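Local coordinates for protein FimX (Pseudomonas aeruginosa PAO1, PDB 3HV8) that carries an EAL domain, folded as a beta/alpha barrel, which holds the ligand C2E in a pocket, at residues 108-113 with 140-145; 169-174 with 187-192. All blocks are in the same frame, centred on the assembly; numbering follows the deposited sequence. Where two conformers were deposited one is given.

Contact 1 (108-113 with 140-145). With C2E (9,9'-[(2R,3R,3aS,5S,7aR,9R,10R,10aS,12S,14aR)-3,5,10,12-tetrahydroxy-5,12-dioxidooctahydro-2H,7H-difuro[3,2-d:3',2'-j][1,3,7,9,2,8]tetraoxadiphosphacyclododecine-2,9-diyl]bis(2-amino-1,9-dihydro-6H-purin-6-one)), chain B.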
loop_
_atom_site.group_PDB
_atom_site.type_symbol
_atom_site.label_atom_id
_atom_site.label_comp_id
_atom_site.label_asym_id
_atom_site.label_seq_id
_atom_site.Cartn_x
_atom_site.Cartn_y
_atom_site.Cartn_z
ATOM N N PHE A 108 -3.159 -5.069 -0.574
ATOM C CA PHE A 108 -2.743 -3.692 -0.825
ATOM C C PHE A 108 -1.351 -3.727 -1.431
ATOM O O PHE A 108 -0.408 -4.247 -0.805
ATOM C CB PHE A 108 -2.718 -2.896 0.488
ATOM C CG PHE A 108 -4.089 -2.562 1.031
ATOM C CD1 PHE A 108 -4.522 -1.238 1.059
ATOM C CD2 PHE A 108 -4.925 -3.549 1.514
ATOM C CE1 PHE A 108 -5.777 -0.911 1.560
ATOM C CE2 PHE A 108 -6.183 -3.229 2.009
ATOM C CZ PHE A 108 -6.604 -1.900 2.033
ATOM N N VAL A 109 -1.220 -3.216 -2.656
ATOM C CA VAL A 109 0.010 -3.357 -3.422
ATOM C C VAL A 109 0.537 -1.988 -3.809
ATOM O O VAL A 109 -0.187 -1.177 -4.397
ATOM C CB VAL A 109 -0.248 -4.194 -4.700
ATOM C CG1 VAL A 109 1.001 -4.246 -5.590
ATOM C CG2 VAL A 109 -0.735 -5.591 -4.335
ATOM N N HIS A 110 1.799 -1.722 -3.494
ATOM C CA HIS A 110 2.434 -0.451 -3.807
ATOM C C HIS A 110 2.689 -0.272 -5.298
ATOM O O HIS A 110 2.990 -1.244 -6.014
ATOM C CB HIS A 110 3.786 -0.361 -3.101
ATOM C CG HIS A 110 3.696 -0.181 -1.621
ATOM N ND1 HIS A 110 3.363 1.026 -1.038
ATOM C CD2 HIS A 110 3.917 -1.042 -0.603
ATOM C CE1 HIS A 110 3.386 0.893 0.276
ATOM N NE2 HIS A 110 3.714 -0.353 0.567
ATOM N N LEU A 111 2.580 0.974 -5.757
ATOM C CA LEU A 111 3.039 1.360 -7.088
ATOM C C LEU A 111 4.119 2.429 -6.973
ATOM O O LEU A 111 3.953 3.420 -6.239
ATOM C CB LEU A 111 1.883 1.907 -7.924
ATOM C CG LEU A 111 0.809 0.890 -8.279
ATOM C CD1 LEU A 111 -0.295 1.600 -9.072
ATOM C CD2 LEU A 111 1.370 -0.317 -9.059
ATOM N N SER A 112 5.211 2.265 -7.706
ATOM C CA SER A 112 6.212 3.327 -7.797
ATOM C C SER A 112 5.727 4.454 -8.710
ATOM O O SER A 112 4.781 4.285 -9.484
ATOM C CB SER A 112 7.534 2.778 -8.353
ATOM O OG SER A 112 7.387 2.453 -9.722
ATOM N N SER A 113 6.392 5.605 -8.633
ATOM C CA SER A 113 6.031 6.716 -9.505
ATOM C C SER A 113 6.212 6.355 -10.978
ATOM O O SER A 113 5.509 6.879 -11.838
ATOM C CB SER A 113 6.840 7.963 -9.155
ATOM O OG SER A 113 8.219 7.757 -9.441
ATOM N N VAL A 140 -6.037 -3.597 -4.013
ATOM C CA VAL A 140 -6.030 -2.172 -3.734
ATOM C C VAL A 140 -4.642 -1.643 -4.038
ATOM O O VAL A 140 -3.662 -2.101 -3.425
ATOM C CB VAL A 140 -6.307 -1.889 -2.231
ATOM C CG1 VAL A 140 -6.444 -0.389 -2.018
ATOM C CG2 VAL A 140 -7.547 -2.647 -1.733
ATOM N N PHE A 141 -4.532 -0.698 -4.962
ATOM C CA PHE A 141 -3.222 -0.132 -5.315
ATOM C C PHE A 141 -2.907 1.096 -4.487
ATOM O O PHE A 141 -3.753 1.993 -4.347
ATOM C CB PHE A 141 -3.154 0.172 -6.813
ATOM C CG PHE A 141 -3.135 -1.066 -7.639
ATOM C CD1 PHE A 141 -1.946 -1.745 -7.835
ATOM C CD2 PHE A 141 -4.313 -1.613 -8.123
ATOM C CE1 PHE A 141 -1.918 -2.935 -8.552
ATOM C CE2 PHE A 141 -4.294 -2.788 -8.849
ATOM C CZ PHE A 141 -3.092 -3.455 -9.060
ATOM N N GLN A 142 -1.719 1.103 -3.886
ATOM C CA GLN A 142 -1.312 2.187 -3.012
ATOM C C GLN A 142 -0.351 3.099 -3.729
ATOM O O GLN A 142 0.608 2.645 -4.362
ATOM C CB GLN A 142 -0.620 1.640 -1.761
ATOM C CG GLN A 142 -1.426 0.615 -1.020
ATOM C CD GLN A 142 -0.782 0.196 0.286
ATOM O OE1 GLN A 142 -1.341 0.423 1.358
ATOM N NE2 GLN A 142 0.398 -0.414 0.202
ATOM N N ILE A 143 -0.622 4.388 -3.611
ATOM C CA ILE A 143 0.233 5.423 -4.132
ATOM C C ILE A 143 0.610 6.342 -2.969
ATOM O O ILE A 143 -0.256 6.710 -2.174
ATOM C CB ILE A 143 -0.575 6.225 -5.189
ATOM C CG1 ILE A 143 -1.105 5.271 -6.271
ATOM C CG2 ILE A 143 0.269 7.358 -5.777
ATOM C CD1 ILE A 143 -2.194 5.871 -7.189
ATOM N N SER A 144 1.875 6.727 -2.839
ATOM C CA SER A 144 2.259 7.655 -1.778
ATOM C C SER A 144 1.656 9.032 -2.016
ATOM O O SER A 144 1.393 9.435 -3.156
ATOM C CB SER A 144 3.788 7.766 -1.660
ATOM O OG SER A 144 4.303 8.565 -2.718
ATOM N N GLU A 145 1.459 9.753 -0.924
ATOM C CA GLU A 145 0.965 11.117 -1.023
ATOM C C GLU A 145 1.881 11.966 -1.894
ATOM O O GLU A 145 1.405 12.742 -2.726
ATOM C CB GLU A 145 0.827 11.736 0.358
ATOM C CG GLU A 145 0.424 13.208 0.312
ATOM C CD GLU A 145 0.087 13.736 1.686
ATOM O OE1 GLU A 145 1.006 14.112 2.441
ATOM O OE2 GLU A 145 -1.119 13.751 2.013
HETATM P P1 C2E B . 5.826 2.280 3.558
HETATM O O2P C2E B . 4.440 3.073 3.525
HETATM O O1P C2E B . 6.722 3.045 4.449
HETATM O "O5'" C2E B . 5.751 0.841 4.240
HETATM C "C5'" C2E B . 5.781 0.787 5.680
HETATM C "C4'" C2E B . 7.183 0.505 6.260
HETATM O "O4'" C2E B . 7.073 0.399 7.700
HETATM C "C3'" C2E B . 7.557 -0.890 5.776
HETATM O "O3'" C2E B . 8.967 -0.938 5.513
HETATM C "C2'" C2E B . 7.125 -1.824 6.931
HETATM O "O2'" C2E B . 7.902 -3.003 7.029
HETATM C "C1'" C2E B . 7.371 -0.919 8.138
HETATM N N9 C2E B . 6.554 -1.218 9.304
HETATM C C8 C2E B . 5.399 -1.964 9.346
HETATM N N7 C2E B . 4.852 -1.861 10.535
HETATM C C5 C2E B . 5.643 -1.064 11.311
HETATM C C6 C2E B . 5.563 -0.618 12.650
HETATM O O6 C2E B . 4.616 -0.890 13.391
HETATM N N1 C2E B . 6.565 0.158 13.087
HETATM C C2 C2E B . 7.611 0.504 12.290
HETATM N N2 C2E B . 8.595 1.306 12.809
HETATM N N3 C2E B . 7.699 0.098 11.045
HETATM C C4 C2E B . 6.734 -0.670 10.537
HETATM P P11 C2E B . 9.429 -1.650 4.146
HETATM O O21 C2E B . 11.003 -1.648 4.118
HETATM O O11 C2E B . 8.794 -2.974 3.995
HETATM O O5A C2E B . 8.839 -0.724 3.001
HETATM C C5A C2E B . 9.291 0.634 2.904
HETATM C C4A C2E B . 8.734 1.296 1.646
HETATM O O4A C2E B . 9.200 0.583 0.491
HETATM C C3A C2E B . 7.209 1.273 1.533
HETATM O O3A C2E B . 6.592 2.380 2.179
HETATM C C2A C2E B . 7.034 1.463 0.025
HETATM O O2A C2E B . 7.269 2.835 -0.336
HETATM C C1A C2E B . 8.222 0.666 -0.527
HETATM N N91 C2E B . 7.772 -0.680 -0.857
HETATM C C81 C2E B . 7.740 -1.790 -0.062
HETATM N N71 C2E B . 7.268 -2.786 -0.759
HETATM C C51 C2E B . 7.042 -2.385 -2.046
HETATM C C61 C2E B . 6.588 -2.998 -3.232
HETATM O O61 C2E B . 6.170 -4.161 -3.276
HETATM N N11 C2E B . 6.533 -2.198 -4.329
HETATM C C21 C2E B . 6.896 -0.879 -4.312
HETATM N N21 C2E B . 6.769 -0.135 -5.451
HETATM N N31 C2E B . 7.294 -0.289 -3.216
HETATM C C41 C2E B . 7.385 -1.027 -2.104
HETATM O O HOH W 1 2.847 3.437 -1.950
HETATM O O HOH W 2 3.835 5.886 -4.915
#
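Strands 108-110 and 140-144 pair in parallel, their short axes 4.5 Å apart at closest approach and inclined by 41°. Three backbone hydrogen bonds fix the register: Val109 N to Val140 O (2.8 Å) and Leu111 N to Gln142 O both arrive nearly along the C=O axis, whereas Gln142 N reaches Val109 O from above the carbonyl plane. Gln142 makes the largest single contribution to the buried surface. Its CB lies near Val109 O and His110 ND1. With CG anti to the carbonyl carbon (chi1 -54°) and an extended chain beyond, CG passes Phe108 CB and CD rests against the same carbon. The amide then splits its contacts: OE1 lies 3.6 Å from Phe108 CD1, while NE2 sits 3.2 Å above the plane of the His110 imidazole, over its centre. Amide and imidazole planes are 47° apart. C2E C2A lies over the opposite face of His110, 3.7 Å from the plane, and water 1 lies at the ring edge, 2.6 Å from ND1. Glu52 accepts a hydrogen bond from Gln142 NE2 and a weak one from His110 NE2, which helps to position both groups. Beside Gln142, Val140 CB sits over one face of the Phe108 ring, 3.9 Å from its centroid, a CH-pi contact. Phe141, which shares a sheet face with Val109, meets Leu111 CD2 through its CD1 at 3.8 Å, next to helix 152-164. Parallel strands whose C-terminal ends present a ligand-facing residue, here His110 against C2E, are characteristic of a beta/alpha barrel pocket.

Contact 2 (169-174 with 187-192). With C2E (9,9'-[(2R,3R,3aS,5S,7aR,9R,10R,10aS,12S,14aR)-3,5,10,12-tetrahydroxy-5,12-dioxidooctahydro-2H,7H-difuro[3,2-d:3',2'-j][1,3,7,9,2,8]tetraoxadiphosphacyclododecine-2,9-diyl]bis(2-amino-1,9-dihydro-6H-purin-6-one)), chain B.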
loop_
_atom_site.group_PDB
_atom_site.type_symbol
_atom_site.label_atom_id
_atom_site.label_comp_id
_atom_site.label_asym_id
_atom_site.label_seq_id
_atom_site.Cartn_x
_atom_site.Cartn_y
_atom_site.Cartn_z
ATOM N N ALA A 169 -8.129 1.733 -4.843
ATOM C CA ALA A 169 -6.896 2.480 -4.648
ATOM C C ALA A 169 -6.837 3.168 -3.293
ATOM O O ALA A 169 -7.872 3.416 -2.642
ATOM C CB ALA A 169 -6.671 3.489 -5.789
ATOM N N ALA A 170 -5.612 3.458 -2.872
ATOM C CA ALA A 170 -5.346 4.082 -1.585
ATOM C C ALA A 170 -4.229 5.085 -1.731
ATOM O O ALA A 170 -3.326 4.903 -2.569
ATOM C CB ALA A 170 -4.926 3.034 -0.566
ATOM N N ILE A 171 -4.262 6.140 -0.928
ATOM C CA ILE A 171 -3.105 7.011 -0.789
ATOM C C ILE A 171 -2.465 6.722 0.555
ATOM O O ILE A 171 -3.165 6.734 1.569
ATOM C CB ILE A 171 -3.495 8.502 -0.836
ATOM C CG1 ILE A 171 -4.297 8.803 -2.106
ATOM C CG2 ILE A 171 -2.241 9.388 -0.697
ATOM C CD1 ILE A 171 -3.582 8.421 -3.373
ATOM N N SER A 172 -1.155 6.489 0.572
ATOM C CA SER A 172 -0.438 6.239 1.812
ATOM C C SER A 172 0.434 7.431 2.185
ATOM O O SER A 172 0.598 8.371 1.396
ATOM C CB SER A 172 0.420 4.991 1.690
ATOM O OG SER A 172 1.392 5.138 0.673
ATOM N N GLN A 173 0.982 7.394 3.390
ATOM C CA GLN A 173 1.761 8.501 3.938
ATOM C C GLN A 173 0.989 9.813 3.897
ATOM O O GLN A 173 1.550 10.876 3.738
ATOM C CB GLN A 173 3.129 8.600 3.247
ATOM C CG GLN A 173 3.999 7.363 3.515
ATOM C CD GLN A 173 5.228 7.264 2.618
ATOM O OE1 GLN A 173 5.527 8.170 1.844
ATOM N NE2 GLN A 173 5.938 6.149 2.715
ATOM N N PHE A 174 -0.320 9.727 4.096
ATOM C CA PHE A 174 -1.194 10.887 3.955
ATOM C C PHE A 174 -1.067 11.852 5.127
ATOM O O PHE A 174 -0.906 11.432 6.292
ATOM C CB PHE A 174 -2.651 10.418 3.857
ATOM C CG PHE A 174 -3.648 11.528 3.645
ATOM C CD1 PHE A 174 -4.009 11.915 2.364
ATOM C CD2 PHE A 174 -4.256 12.152 4.742
ATOM C CE1 PHE A 174 -4.938 12.923 2.163
ATOM C CE2 PHE A 174 -5.180 13.174 4.548
ATOM C CZ PHE A 174 -5.522 13.556 3.260
ATOM N N LEU A 187 -8.739 12.345 -7.413
ATOM C CA LEU A 187 -8.382 10.936 -7.492
ATOM C C LEU A 187 -9.554 10.047 -7.121
ATOM O O LEU A 187 -10.481 10.487 -6.440
ATOM C CB LEU A 187 -7.200 10.649 -6.570
ATOM C CG LEU A 187 -5.996 11.566 -6.809
ATOM C CD1 LEU A 187 -4.895 11.335 -5.783
ATOM C CD2 LEU A 187 -5.453 11.417 -8.237
ATOM N N THR A 188 -9.509 8.797 -7.564
ATOM C CA THR A 188 -10.525 7.802 -7.257
ATOM C C THR A 188 -9.888 6.849 -6.248
ATOM O O THR A 188 -9.137 5.939 -6.608
ATOM C CB THR A 188 -10.956 7.055 -8.520
ATOM O OG1 THR A 188 -11.352 8.020 -9.514
ATOM C CG2 THR A 188 -12.095 6.115 -8.257
ATOM N N VAL A 189 -10.129 7.105 -4.970
ATOM C CA VAL A 189 -9.523 6.294 -3.925
ATOM C C VAL A 189 -10.539 6.044 -2.825
ATOM O O VAL A 189 -11.391 6.892 -2.533
ATOM C CB VAL A 189 -8.247 6.943 -3.345
ATOM C CG1 VAL A 189 -7.170 7.100 -4.418
ATOM C CG2 VAL A 189 -8.568 8.281 -2.714
ATOM N N GLN A 190 -10.456 4.869 -2.225
ATOM C CA GLN A 190 -11.399 4.488 -1.186
ATOM C C GLN A 190 -10.740 4.472 0.188
ATOM O O GLN A 190 -11.426 4.649 1.200
ATOM C CB GLN A 190 -12.002 3.119 -1.486
ATOM C CG GLN A 190 -12.831 3.068 -2.779
ATOM C CD GLN A 190 -11.977 2.848 -3.999
ATOM O OE1 GLN A 190 -10.829 2.420 -3.898
ATOM N NE2 GLN A 190 -12.525 3.159 -5.167
ATOM N N PHE A 191 -9.429 4.251 0.233
ATOM C CA PHE A 191 -8.721 4.139 1.510
ATOM C C PHE A 191 -7.675 5.231 1.605
ATOM O O PHE A 191 -7.008 5.554 0.605
ATOM C CB PHE A 191 -7.973 2.796 1.640
ATOM C CG PHE A 191 -8.850 1.557 1.545
ATOM C CD1 PHE A 191 -9.298 0.904 2.692
ATOM C CD2 PHE A 191 -9.136 0.989 0.310
ATOM C CE1 PHE A 191 -10.073 -0.260 2.588
ATOM C CE2 PHE A 191 -9.897 -0.164 0.204
ATOM C CZ PHE A 191 -10.364 -0.799 1.340
ATOM N N ILE A 192 -7.465 5.753 2.810
ATOM C CA ILE A 192 -6.399 6.720 3.042
ATOM C C ILE A 192 -5.600 6.268 4.250
ATOM O O ILE A 192 -6.155 6.118 5.364
ATOM C CB ILE A 192 -6.949 8.141 3.293
ATOM C CG1 ILE A 192 -7.739 8.666 2.083
ATOM C CG2 ILE A 192 -5.817 9.085 3.651
ATOM C CD1 ILE A 192 -6.862 8.928 0.828
HETATM P P1 C2E B . 5.826 2.280 3.558
HETATM O O2P C2E B . 4.440 3.073 3.525
HETATM O O1P C2E B . 6.722 3.045 4.449
HETATM O "O5'" C2E B . 5.751 0.841 4.240
HETATM C "C5'" C2E B . 5.781 0.787 5.680
HETATM C "C4'" C2E B . 7.183 0.505 6.260
HETATM O "O4'" C2E B . 7.073 0.399 7.700
HETATM C "C3'" C2E B . 7.557 -0.890 5.776
HETATM O "O3'" C2E B . 8.967 -0.938 5.513
HETATM C "C2'" C2E B . 7.125 -1.824 6.931
HETATM O "O2'" C2E B . 7.902 -3.003 7.029
HETATM C "C1'" C2E B . 7.371 -0.919 8.138
HETATM N N9 C2E B . 6.554 -1.218 9.304
HETATM C C8 C2E B . 5.399 -1.964 9.346
HETATM N N7 C2E B . 4.852 -1.861 10.535
HETATM C C5 C2E B . 5.643 -1.064 11.311
HETATM C C6 C2E B . 5.563 -0.618 12.650
HETATM O O6 C2E B . 4.616 -0.890 13.391
HETATM N N1 C2E B . 6.565 0.158 13.087
HETATM C C2 C2E B . 7.611 0.504 12.290
HETATM N N2 C2E B . 8.595 1.306 12.809
HETATM N N3 C2E B . 7.699 0.098 11.045
HETATM C C4 C2E B . 6.734 -0.670 10.537
HETATM P P11 C2E B . 9.429 -1.650 4.146
HETATM O O21 C2E B . 11.003 -1.648 4.118
HETATM O O11 C2E B . 8.794 -2.974 3.995
HETATM O O5A C2E B . 8.839 -0.724 3.001
HETATM C C5A C2E B . 9.291 0.634 2.904
HETATM C C4A C2E B . 8.734 1.296 1.646
HETATM O O4A C2E B . 9.200 0.583 0.491
HETATM C C3A C2E B . 7.209 1.273 1.533
HETATM O O3A C2E B . 6.592 2.380 2.179
HETATM C C2A C2E B . 7.034 1.463 0.025
HETATM O O2A C2E B . 7.269 2.835 -0.336
HETATM C C1A C2E B . 8.222 0.666 -0.527
HETATM N N91 C2E B . 7.772 -0.680 -0.857
HETATM C C81 C2E B . 7.740 -1.790 -0.062
HETATM N N71 C2E B . 7.268 -2.786 -0.759
HETATM C C51 C2E B . 7.042 -2.385 -2.046
HETATM C C61 C2E B . 6.588 -2.998 -3.232
HETATM O O61 C2E B . 6.170 -4.161 -3.276
HETATM N N11 C2E B . 6.533 -2.198 -4.329
HETATM C C21 C2E B . 6.896 -0.879 -4.312
HETATM N N21 C2E B . 6.769 -0.135 -5.451
HETATM N N31 C2E B . 7.294 -0.289 -3.216
HETATM C C41 C2E B . 7.385 -1.027 -2.104
#
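Ile171 and Ile192 share one rotamer, CG1 anti to the carbonyl carbon (chi1 -54° and -61°), so the two side chains lie alongside each other, pointing the same way, and Ile192 CD1 comes 3.8 Å from Ile171 CB. The other branch of Ile192, CG2, is anti to the backbone N and reaches over one face of the Phe174 ring, offset toward its rim; it lies 3.3 Å from Phe174 CG, a close CH-pi contact. Ile171 CD1 extends the apolar layer, meeting Leu187 CD1 and Val189 CG1, each at 4.0 Å. Just before strand 191-194, Gln190 bends at chi2 (84°), which carries its amide back to the chain: Ala169 N donates to Gln190 OE1 (2.9 Å) in the carbonyl plane. Ala169 O in turn accepts from Gln190 N at 3.0 Å and, weakly, from Phe191 N. Regular parallel pairing follows, with Ile171 N bonded to Phe191 O at 3.2 Å. On the opposite sheet face from the isoleucines, Ala170 CB packs on Phe191 CB, and the Phe191 ring meets Phe108 edge-to-face. Adjacent parallel strands with one face turned to helices 145-150 and 152-164 and the other to the interior are characteristic of a beta/alpha barrel wall.

Contact 1 and contact 2 come in series along the chain, and their centres lie about 8 Å apart in one sheet. Strand 139-144 belongs to the first and strand 168-174 to the second; being neighbours, they join the two pairs into the order 105-110, 139-144, 168-174, 191-194, all parallel. Probable hydrogen bonds mark the seam: Ala170 N to Phe141 O and Glu145 N to Ser172 O, each 2.8 Å. Helix 152-164 packs against both contacts. C2E also touches both, through residues 110-112 and through Gln173, whose NE2 approaches phosphate oxygen O2P. The ends of strands 105-110 and 168-174, with strand 139-144 between them, thus contribute to a single ligand pocket.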